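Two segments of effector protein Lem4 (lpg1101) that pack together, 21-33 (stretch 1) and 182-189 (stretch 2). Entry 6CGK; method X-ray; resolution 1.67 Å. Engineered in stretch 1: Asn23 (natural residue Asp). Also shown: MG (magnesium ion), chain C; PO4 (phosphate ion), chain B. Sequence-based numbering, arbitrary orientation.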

# COMPACT_ATOMS: atom_id res chain seq x y z
N TYR A 21 -0.64 5.30 -3.60
CA TYR A 21 -1.71 4.36 -3.29
C TYR A 21 -1.29 2.99 -3.78
O TYR A 21 -1.14 2.79 -4.99
CB TYR A 21 -3.01 4.76 -3.98
CG TYR A 21 -3.74 5.96 -3.43
CD1 TYR A 21 -4.36 5.91 -2.19
CD2 TYR A 21 -3.86 7.14 -4.20
CE1 TYR A 21 -5.08 6.99 -1.70
CE2 TYR A 21 -4.57 8.23 -3.70
CZ TYR A 21 -5.17 8.15 -2.46
OH TYR A 21 -5.90 9.22 -1.98
N LEU A 22 -1.17 2.04 -2.87
CA LEU A 22 -0.67 0.71 -3.21
C LEU A 22 -1.70 -0.32 -2.78
O LEU A 22 -2.12 -0.33 -1.62
CB LEU A 22 0.66 0.43 -2.53
CG LEU A 22 1.81 1.44 -2.64
CD1 LEU A 22 3.01 1.01 -1.82
CD2 LEU A 22 2.20 1.64 -4.10
N ASN A 23 -2.10 -1.16 -3.72
CA ASN A 23 -2.70 -2.42 -3.37
C ASN A 23 -1.69 -3.26 -2.59
O ASN A 23 -0.49 -3.04 -2.68
CB ASN A 23 -3.14 -3.14 -4.65
CG ASN A 23 -3.78 -4.42 -4.38
OD1 ASN A 23 -3.25 -5.46 -4.76
ND2 ASN A 23 -4.95 -4.38 -3.74
N PHE A 24 -2.18 -4.24 -1.83
CA PHE A 24 -1.24 -5.08 -1.07
C PHE A 24 -1.00 -6.44 -1.73
O PHE A 24 0.10 -6.69 -2.23
CB PHE A 24 -1.72 -5.30 0.37
CG PHE A 24 -0.73 -6.03 1.23
CD1 PHE A 24 0.40 -5.35 1.71
CD2 PHE A 24 -0.91 -7.36 1.56
CE1 PHE A 24 1.33 -6.03 2.53
CE2 PHE A 24 0.01 -8.05 2.37
CZ PHE A 24 1.14 -7.38 2.84
N ASP A 25 -2.00 -7.33 -1.76
CA ASP A 25 -1.76 -8.68 -2.25
C ASP A 25 -1.50 -8.65 -3.75
O ASP A 25 -2.32 -8.14 -4.52
CB ASP A 25 -2.96 -9.59 -1.99
CG ASP A 25 -3.23 -9.79 -0.52
OD1 ASP A 25 -2.32 -10.26 0.18
OD2 ASP A 25 -4.34 -9.45 -0.07
N GLY A 26 -0.37 -9.20 -4.16
CA GLY A 26 -0.02 -9.28 -5.56
C GLY A 26 0.71 -8.08 -6.09
O GLY A 26 1.24 -8.12 -7.21
N THR A 27 0.72 -6.99 -5.32
CA THR A 27 1.41 -5.77 -5.67
C THR A 27 2.65 -5.60 -4.80
O THR A 27 3.77 -5.66 -5.30
CB THR A 27 0.46 -4.57 -5.50
OG1 THR A 27 -0.68 -4.78 -6.34
CG2 THR A 27 1.13 -3.29 -5.91
N ILE A 28 2.45 -5.44 -3.49
CA ILE A 28 3.56 -5.49 -2.55
C ILE A 28 4.05 -6.92 -2.33
O ILE A 28 5.25 -7.13 -2.14
CB ILE A 28 3.14 -4.80 -1.25
CG1 ILE A 28 3.07 -3.27 -1.48
CG2 ILE A 28 4.12 -5.10 -0.10
CD1 ILE A 28 2.21 -2.55 -0.48
N THR A 29 3.16 -7.93 -2.37
CA THR A 29 3.57 -9.32 -2.28
C THR A 29 3.58 -9.97 -3.66
O THR A 29 3.19 -9.36 -4.66
CB THR A 29 2.64 -10.14 -1.37
OG1 THR A 29 1.38 -10.36 -2.05
CG2 THR A 29 2.37 -9.43 -0.07
N GLY A 30 4.00 -11.23 -3.71
CA GLY A 30 4.02 -11.95 -4.96
C GLY A 30 2.81 -12.81 -5.24
O GLY A 30 2.87 -13.67 -6.13
N ALA A 31 1.70 -12.62 -4.52
CA ALA A 31 0.55 -13.50 -4.65
C ALA A 31 -0.74 -12.70 -4.66
O ALA A 31 -1.00 -11.92 -3.74
CB ALA A 31 0.50 -14.52 -3.52
N HIS A 32 -1.55 -12.90 -5.71
CA HIS A 32 -2.88 -12.29 -5.80
C HIS A 32 -3.70 -12.61 -4.56
O HIS A 32 -3.61 -13.70 -3.99
CB HIS A 32 -3.60 -12.79 -7.07
CG HIS A 32 -4.92 -12.11 -7.35
ND1 HIS A 32 -6.07 -12.38 -6.65
CD2 HIS A 32 -5.26 -11.19 -8.29
CE1 HIS A 32 -7.06 -11.65 -7.12
NE2 HIS A 32 -6.60 -10.92 -8.12
N GLY A 33 -4.52 -11.65 -4.14
CA GLY A 33 -5.26 -11.81 -2.90
C GLY A 33 -6.15 -13.04 -2.86
O GLY A 33 -6.37 -13.61 -1.79
MG MG C . -3.97 -7.20 -5.27
P PO4 B . -5.72 -6.88 -2.10
O1 PO4 B . -4.63 -6.32 -1.21
O2 PO4 B . -6.95 -5.98 -2.21
O3 PO4 B . -6.14 -8.21 -1.49
O4 PO4 B . -5.17 -7.21 -3.47
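Stretch 2 (182-189) KPGQFKWG

Two segments far apart in sequence can pack closely without a single direct hydrogen bond between them, and Lem4 offers a compact example. In stretch 1 a strand that includes Leu22 gives way to a loop, in which Thr29, chi1 p, accepts a hydrogen bond from Gly26 N to its OG1 at 3.0 Å. Stretch 2 opens with a type II turn from Lys182 to Gln185, closed by Gln185 N to Lys182 O at 2.9 Å, and ends as a helix begins at Trp188, with Lys187 in the N-cap position. At Gly184's angles a CB would be jammed against the carbonyl O of Pro183. The turn sets Pro183 over the loop: its CA lies 4.7 Å from Gly26 CA, the closest backbone approach by CA atoms, and 3.1 Å from Gly26 O, a CA-H...O contact.

Phe186 and Trp188 both direct CA-to-CB toward stretch 1, with chi1 m. Phe186 thereby presents a face to Thr27 CG2, 4.2 Å from the ring centroid; Trp188 presents an edge, CZ2 3.3 Å from Thr27 O and CZ3 4.0 Å from Leu22 CD2.

Water supplies the polar links. One accepts from Trp188 NE1 (2.8 Å) and donates to Thr27 O (3.1 Å); another accepts from Gly184 N at 2.7 Å and lies 2.9 Å from both Thr27 O and Thr29 O.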

# COMPACT_ATOMS: atom_id res chain seq x y z
N LYS A 182 1.63 -7.77 -13.47
CA LYS A 182 1.48 -9.06 -12.81
C LYS A 182 2.34 -9.08 -11.55
O LYS A 182 3.37 -8.41 -11.47
CB LYS A 182 1.89 -10.20 -13.74
CG LYS A 182 0.97 -10.41 -14.93
N PRO A 183 1.93 -9.84 -10.53
CA PRO A 183 2.72 -9.89 -9.30
C PRO A 183 4.16 -10.27 -9.62
O PRO A 183 4.43 -11.12 -10.46
CB PRO A 183 2.01 -10.95 -8.46
CG PRO A 183 0.62 -11.02 -9.02
CD PRO A 183 0.72 -10.68 -10.47
N GLY A 184 5.08 -9.60 -8.95
CA GLY A 184 6.49 -9.81 -9.20
C GLY A 184 7.04 -9.04 -10.38
O GLY A 184 8.26 -9.10 -10.62
N GLN A 185 6.21 -8.31 -11.13
CA GLN A 185 6.64 -7.62 -12.33
C GLN A 185 6.63 -6.10 -12.19
O GLN A 185 6.76 -5.40 -13.20
CB GLN A 185 5.78 -8.05 -13.52
CG GLN A 185 5.79 -9.54 -13.78
CD GLN A 185 7.09 -10.00 -14.41
OE1 GLN A 185 7.67 -9.29 -15.23
NE2 GLN A 185 7.55 -11.19 -14.03
N PHE A 186 6.49 -5.58 -10.97
CA PHE A 186 6.46 -4.13 -10.77
C PHE A 186 7.88 -3.57 -10.74
O PHE A 186 8.79 -4.15 -10.14
CB PHE A 186 5.74 -3.80 -9.47
CG PHE A 186 4.27 -4.05 -9.52
CD1 PHE A 186 3.76 -5.31 -9.28
CD2 PHE A 186 3.39 -3.02 -9.82
CE1 PHE A 186 2.39 -5.54 -9.33
CE2 PHE A 186 2.03 -3.24 -9.88
CZ PHE A 186 1.53 -4.50 -9.63
N LYS A 187 8.07 -2.41 -11.39
CA LYS A 187 9.39 -1.80 -11.52
C LYS A 187 9.56 -0.70 -10.47
O LYS A 187 9.58 0.50 -10.76
CB LYS A 187 9.58 -1.27 -12.94
CG LYS A 187 8.91 -2.14 -14.01
CD LYS A 187 9.83 -2.45 -15.17
N TRP A 188 9.68 -1.14 -9.22
CA TRP A 188 9.68 -0.21 -8.09
C TRP A 188 10.80 0.82 -8.21
O TRP A 188 10.60 2.00 -7.88
CB TRP A 188 9.79 -0.99 -6.78
CG TRP A 188 8.62 -1.89 -6.57
CD1 TRP A 188 8.60 -3.26 -6.68
CD2 TRP A 188 7.28 -1.50 -6.24
NE1 TRP A 188 7.33 -3.75 -6.43
CE2 TRP A 188 6.50 -2.69 -6.15
CE3 TRP A 188 6.66 -0.27 -5.98
CZ2 TRP A 188 5.14 -2.67 -5.83
CZ3 TRP A 188 5.32 -0.25 -5.67
CH2 TRP A 188 4.57 -1.44 -5.60
N GLY A 189 11.97 0.41 -8.69
CA GLY A 189 13.06 1.36 -8.89
C GLY A 189 12.68 2.48 -9.84
O GLY A 189 13.00 3.65 -9.60
O HOH W 1 4.56 -8.04 -6.79
O HOH W 2 6.74 -6.39 -5.89
O HOH W 3 -4.62 -9.06 -5.85
O HOH W 4 -5.62 -6.29 -6.16